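Long-range contact in endo-arabinase (Bacteroides thetaiotaomicron, PDB 5C0P), which probably hydrolyses glycosidic bonds of arabinan as a metal-binding member of glycoside hydrolase family 43: residues F95-I109 with K125-L139. Residues are numbered along the deposited sequence; the frame is centred on the assembly and turned at random. Where two conformers were deposited one is given.
Sequences FTTFSNAGVKRGTSI and KAITPSGWMCLDGSL
T107 meets I127, T128 and G137 where two successive blades of the five-bladed β-propeller of family 43 pack together, hairpin 95-109 against the loop 125-133 and the strand 134-139 that follows it. T107 N donates to T128 OG1 (3.1 Å), and T107 O takes I127 N at 2.8 Å in the carbonyl plane. Threonine suits this place through its side chain, whose hydroxyl bonds twice while its methyl packs on G137. With chi1 at -59°, T107 OG1 stands beside its own backbone N and accepts G137 N at 2.9 Å, while also sharing a hydrogen bond with T97 OG1. T107 CG2 lies 3.7 Å from G137 CA, an approach that the bare glycine backbone permits. Nearer the turn, C134 N points almost straight (177°) at R105 O, yet arrives from above the carbonyl plane, and G106, also without a side chain, brings its CA-H to C134 O. K104 lays its aliphatic CD 3.5 Å from G131 O. At the other end F95 CZ touches L139 CB (3.9 Å), while I109 CG1 covers one ring face. R105 joins the blades again through salt bridges to D79 and E154. Beyond the interface, D136, predicted to tune the catalytic glutamate, bonds to A206 N, and S138 bonds to P207 O; strand 134-141, which pairs with strand 147-153, also meets strand 205-211 through these two residues.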
loop_
_atom_site.group_PDB
_atom_site.type_symbol
_atom_site.label_atom_id
_atom_site.label_comp_id
_atom_site.label_asym_id
_atom_site.label_seq_id
_atom_site.Cartn_x
_atom_site.Cartn_y
_atom_site.Cartn_z
ATOM N N PHE A 95 -7.610 1.295 4.304
ATOM C CA PHE A 95 -7.447 2.119 3.109
ATOM C C PHE A 95 -7.553 1.172 1.904
ATOM O O PHE A 95 -6.679 0.316 1.705
ATOM C CB PHE A 95 -6.050 2.761 3.091
ATOM C CG PHE A 95 -5.881 3.944 4.017
ATOM C CD1 PHE A 95 -6.154 3.849 5.379
ATOM C CD2 PHE A 95 -5.376 5.144 3.526
ATOM C CE1 PHE A 95 -5.976 4.959 6.220
ATOM C CE2 PHE A 95 -5.176 6.240 4.355
ATOM C CZ PHE A 95 -5.485 6.155 5.706
ATOM N N THR A 96 -8.611 1.308 1.108
ATOM C CA THR A 96 -8.850 0.412 -0.027
ATOM C C THR A 96 -9.301 1.226 -1.234
ATOM O O THR A 96 -9.897 2.298 -1.080
ATOM C CB THR A 96 -9.911 -0.670 0.325
ATOM O OG1 THR A 96 -9.433 -1.441 1.437
ATOM C CG2 THR A 96 -10.169 -1.627 -0.839
ATOM N N THR A 97 -9.003 0.728 -2.429
ATOM C CA THR A 97 -9.314 1.461 -3.647
ATOM C C THR A 97 -10.574 0.911 -4.319
ATOM O O THR A 97 -10.750 -0.300 -4.472
ATOM C CB THR A 97 -8.103 1.445 -4.598
ATOM O OG1 THR A 97 -7.016 2.155 -3.975
ATOM C CG2 THR A 97 -8.443 2.093 -5.927
ATOM N N PHE A 98 -11.465 1.824 -4.711
ATOM C CA PHE A 98 -12.747 1.454 -5.289
ATOM C C PHE A 98 -13.032 2.333 -6.493
ATOM O O PHE A 98 -12.372 3.346 -6.697
ATOM C CB PHE A 98 -13.891 1.688 -4.284
ATOM C CG PHE A 98 -13.710 0.999 -2.954
ATOM C CD1 PHE A 98 -14.152 -0.309 -2.758
ATOM C CD2 PHE A 98 -13.149 1.684 -1.881
ATOM C CE1 PHE A 98 -13.998 -0.935 -1.514
ATOM C CE2 PHE A 98 -12.995 1.072 -0.633
ATOM C CZ PHE A 98 -13.425 -0.243 -0.451
ATOM N N SER A 99 -14.038 1.960 -7.274
ATOM C CA SER A 99 -14.591 2.842 -8.287
ATOM C C SER A 99 -16.079 2.542 -8.413
ATOM O O SER A 99 -16.592 1.617 -7.783
ATOM C CB SER A 99 -13.893 2.658 -9.636
ATOM O OG SER A 99 -14.120 1.367 -10.171
ATOM N N ASN A 100 -16.780 3.327 -9.223
ATOM C CA ASN A 100 -18.192 3.089 -9.455
ATOM C C ASN A 100 -18.543 3.686 -10.796
ATOM O O ASN A 100 -17.789 4.503 -11.326
ATOM C CB ASN A 100 -19.026 3.757 -8.356
ATOM C CG ASN A 100 -20.316 3.018 -8.057
ATOM O OD1 ASN A 100 -20.297 1.922 -7.503
ATOM N ND2 ASN A 100 -21.444 3.624 -8.407
ATOM N N ALA A 101 -19.680 3.288 -11.353
ATOM C CA ALA A 101 -20.178 3.966 -12.536
ATOM C C ALA A 101 -20.341 5.444 -12.192
ATOM O O ALA A 101 -20.952 5.785 -11.175
ATOM C CB ALA A 101 -21.498 3.368 -12.977
ATOM N N GLY A 102 -19.747 6.310 -13.004
ATOM C CA GLY A 102 -19.870 7.744 -12.807
ATOM C C GLY A 102 -19.005 8.366 -11.719
ATOM O O GLY A 102 -19.164 9.550 -11.414
ATOM N N VAL A 103 -18.110 7.581 -11.116
ATOM C CA VAL A 103 -17.160 8.114 -10.142
ATOM C C VAL A 103 -15.765 7.588 -10.448
ATOM O O VAL A 103 -15.570 6.376 -10.597
ATOM C CB VAL A 103 -17.505 7.697 -8.700
ATOM C CG1 VAL A 103 -16.727 8.547 -7.711
ATOM C CG2 VAL A 103 -18.999 7.813 -8.442
ATOM N N LYS A 104 -14.786 8.484 -10.517
ATOM C CA LYS A 104 -13.414 8.052 -10.769
ATOM C C LYS A 104 -12.877 7.166 -9.651
ATOM O O LYS A 104 -13.260 7.298 -8.480
ATOM C CB LYS A 104 -12.489 9.255 -10.982
ATOM C CG LYS A 104 -12.701 9.935 -12.325
ATOM C CD LYS A 104 -11.526 10.811 -12.705
ATOM C CE LYS A 104 -11.695 11.321 -14.126
ATOM N NZ LYS A 104 -13.094 11.768 -14.342
ATOM N N ARG A 105 -11.989 6.250 -10.021
ATOM C CA ARG A 105 -11.322 5.392 -9.053
ATOM C C ARG A 105 -10.629 6.230 -7.986
ATOM O O ARG A 105 -10.042 7.273 -8.289
ATOM C CB ARG A 105 -10.299 4.509 -9.776
ATOM C CG ARG A 105 -9.622 3.487 -8.879
ATOM C CD ARG A 105 -8.902 2.422 -9.687
ATOM N NE ARG A 105 -9.851 1.551 -10.375
ATOM C CZ ARG A 105 -9.835 1.296 -11.678
ATOM N NH1 ARG A 105 -10.749 0.493 -12.200
ATOM N NH2 ARG A 105 -8.908 1.837 -12.457
ATOM N N GLY A 106 -10.721 5.789 -6.738
ATOM C CA GLY A 106 -10.024 6.457 -5.655
ATOM C C GLY A 106 -9.891 5.571 -4.440
ATOM O O GLY A 106 -10.531 4.522 -4.348
ATOM N N THR A 107 -9.066 5.994 -3.495
ATOM C CA THR A 107 -8.888 5.248 -2.261
ATOM C C THR A 107 -9.782 5.885 -1.212
ATOM O O THR A 107 -9.842 7.110 -1.113
ATOM C CB THR A 107 -7.418 5.293 -1.813
ATOM O OG1 THR A 107 -6.599 4.736 -2.848
ATOM C CG2 THR A 107 -7.211 4.518 -0.507
ATOM N N SER A 108 -10.504 5.070 -0.451
ATOM C CA SER A 108 -11.265 5.619 0.666
ATOM C C SER A 108 -10.881 4.954 1.975
ATOM O O SER A 108 -10.188 3.919 1.992
ATOM C CB SER A 108 -12.781 5.616 0.423
ATOM O OG SER A 108 -13.321 4.343 0.617
ATOM N N ILE A 109 -11.293 5.586 3.068
ATOM C CA ILE A 109 -10.876 5.187 4.402
ATOM C C ILE A 109 -12.080 4.695 5.197
ATOM O O ILE A 109 -13.147 5.327 5.204
ATOM C CB ILE A 109 -10.193 6.354 5.129
ATOM C CG1 ILE A 109 -8.955 6.802 4.340
ATOM C CG2 ILE A 109 -9.828 5.959 6.571
ATOM C CD1 ILE A 109 -8.296 8.094 4.862
ATOM N N LYS A 125 -16.915 8.606 0.651
ATOM C CA LYS A 125 -16.294 9.088 -0.576
ATOM C C LYS A 125 -14.792 8.899 -0.472
ATOM O O LYS A 125 -14.251 8.722 0.625
ATOM C CB LYS A 125 -16.615 10.561 -0.831
ATOM C CG LYS A 125 -16.104 11.522 0.212
ATOM C CD LYS A 125 -16.459 12.948 -0.204
ATOM C CE LYS A 125 -16.279 13.936 0.939
ATOM N NZ LYS A 125 -16.891 15.270 0.641
ATOM N N ALA A 126 -14.114 8.939 -1.616
ATOM C CA ALA A 126 -12.670 8.794 -1.657
ATOM C C ALA A 126 -11.983 9.946 -0.927
ATOM O O ALA A 126 -12.483 11.069 -0.924
ATOM C CB ALA A 126 -12.191 8.746 -3.098
ATOM N N ILE A 127 -10.834 9.652 -0.331
ATOM C CA ILE A 127 -9.980 10.676 0.266
ATOM C C ILE A 127 -9.050 11.286 -0.794
ATOM O O ILE A 127 -8.567 12.411 -0.651
ATOM C CB ILE A 127 -9.176 10.076 1.448
ATOM C CG1 ILE A 127 -8.515 11.182 2.271
ATOM C CG2 ILE A 127 -8.149 9.052 0.955
ATOM C CD1 ILE A 127 -9.496 12.177 2.863
ATOM N N THR A 128 -8.831 10.548 -1.879
ATOM C CA THR A 128 -8.076 11.057 -3.028
ATOM C C THR A 128 -8.959 12.025 -3.834
ATOM O O THR A 128 -10.179 12.044 -3.650
ATOM C CB THR A 128 -7.573 9.877 -3.885
ATOM O OG1 THR A 128 -8.675 9.009 -4.189
ATOM C CG2 THR A 128 -6.502 9.087 -3.133
ATOM N N PRO A 129 -8.358 12.858 -4.709
ATOM C CA PRO A 129 -9.175 13.873 -5.390
ATOM C C PRO A 129 -10.249 13.289 -6.307
ATOM O O PRO A 129 -9.957 12.400 -7.105
ATOM C CB PRO A 129 -8.144 14.651 -6.222
ATOM C CG PRO A 129 -6.868 14.489 -5.459
ATOM C CD PRO A 129 -6.915 13.070 -4.947
ATOM N N SER A 130 -11.465 13.827 -6.229
ATOM C CA SER A 130 -12.580 13.290 -7.011
ATOM C C SER A 130 -12.413 13.450 -8.525
ATOM O O SER A 130 -13.017 12.707 -9.307
ATOM C CB SER A 130 -13.903 13.913 -6.559
ATOM O OG SER A 130 -13.915 15.309 -6.802
ATOM N N GLY A 131 -11.604 14.416 -8.944
ATOM C CA GLY A 131 -11.402 14.646 -10.364
ATOM C C GLY A 131 -10.291 13.806 -10.976
ATOM O O GLY A 131 -10.019 13.928 -12.178
ATOM N N TRP A 132 -9.665 12.958 -10.164
ATOM C CA TRP A 132 -8.503 12.188 -10.600
ATOM C C TRP A 132 -8.701 10.700 -10.382
ATOM O O TRP A 132 -9.242 10.289 -9.359
ATOM C CB TRP A 132 -7.280 12.566 -9.767
ATOM C CG TRP A 132 -6.692 13.906 -10.017
ATOM C CD1 TRP A 132 -7.094 14.833 -10.931
ATOM C CD2 TRP A 132 -5.564 14.466 -9.339
ATOM N NE1 TRP A 132 -6.285 15.949 -10.859
ATOM C CE2 TRP A 132 -5.336 15.745 -9.886
ATOM C CE3 TRP A 132 -4.727 14.014 -8.320
ATOM C CZ2 TRP A 132 -4.300 16.572 -9.447
ATOM C CZ3 TRP A 132 -3.699 14.834 -7.885
ATOM C CH2 TRP A 132 -3.500 16.094 -8.440
HETATM N N MSE A 133 -8.268 9.896 -11.352
HETATM C CA MSE A 133 -8.186 8.445 -11.164
HETATM C C MSE A 133 -7.000 8.135 -10.264
HETATM O O MSE A 133 -5.841 8.289 -10.671
HETATM C CB MSE A 133 -7.992 7.719 -12.493
HETATM C CG MSE A 133 -8.885 8.197 -13.604
HETATM SE SE MSE A 133 -9.719 6.738 -14.565
HETATM C CE MSE A 133 -11.036 6.297 -13.194
ATOM N N CYS A 134 -7.290 7.691 -9.047
ATOM C CA CYS A 134 -6.243 7.444 -8.057
ATOM C C CYS A 134 -6.340 6.065 -7.423
ATOM O O CYS A 134 -7.413 5.459 -7.364
ATOM C CB CYS A 134 -6.288 8.478 -6.933
ATOM S SG CYS A 134 -6.139 10.182 -7.467
ATOM N N LEU A 135 -5.207 5.572 -6.940
ATOM C CA LEU A 135 -5.178 4.272 -6.290
ATOM C C LEU A 135 -4.045 4.152 -5.293
ATOM O O LEU A 135 -3.148 5.004 -5.238
ATOM C CB LEU A 135 -5.108 3.135 -7.320
ATOM C CG LEU A 135 -4.060 3.120 -8.433
ATOM C CD1 LEU A 135 -2.683 2.694 -7.945
ATOM C CD2 LEU A 135 -4.517 2.192 -9.551
ATOM N N ASP A 136 -4.115 3.089 -4.495
ATOM C CA ASP A 136 -3.055 2.705 -3.570
ATOM C C ASP A 136 -2.777 3.760 -2.508
ATOM O O ASP A 136 -1.636 3.945 -2.104
ATOM C CB ASP A 136 -1.760 2.325 -4.329
ATOM C CG ASP A 136 -1.881 1.018 -5.099
ATOM O OD1 ASP A 136 -2.936 0.344 -5.010
ATOM O OD2 ASP A 136 -0.913 0.655 -5.800
ATOM N N GLY A 137 -3.817 4.462 -2.057
ATOM C CA GLY A 137 -3.655 5.412 -0.969
ATOM C C GLY A 137 -3.152 4.740 0.296
ATOM O O GLY A 137 -3.746 3.761 0.785
ATOM N N SER A 138 -2.052 5.265 0.833
ATOM C CA SER A 138 -1.451 4.714 2.042
ATOM C C SER A 138 -1.256 5.792 3.099
ATOM O O SER A 138 -1.414 6.988 2.825
ATOM C CB SER A 138 -0.117 4.043 1.717
ATOM O OG SER A 138 0.846 4.996 1.303
ATOM N N LEU A 139 -0.907 5.364 4.310
ATOM C CA LEU A 139 -0.763 6.274 5.443
ATOM C C LEU A 139 0.680 6.258 5.922
ATOM O O LEU A 139 1.271 5.196 6.134
ATOM C CB LEU A 139 -1.692 5.837 6.578
ATOM C CG LEU A 139 -1.683 6.663 7.865
ATOM C CD1 LEU A 139 -2.252 8.041 7.628
ATOM C CD2 LEU A 139 -2.470 5.947 8.951
HETATM O O HOH W 1 -4.324 1.238 0.050
HETATM O O HOH W 2 -15.255 11.432 -9.875
HETATM O O HOH W 3 -12.219 8.255 2.655
#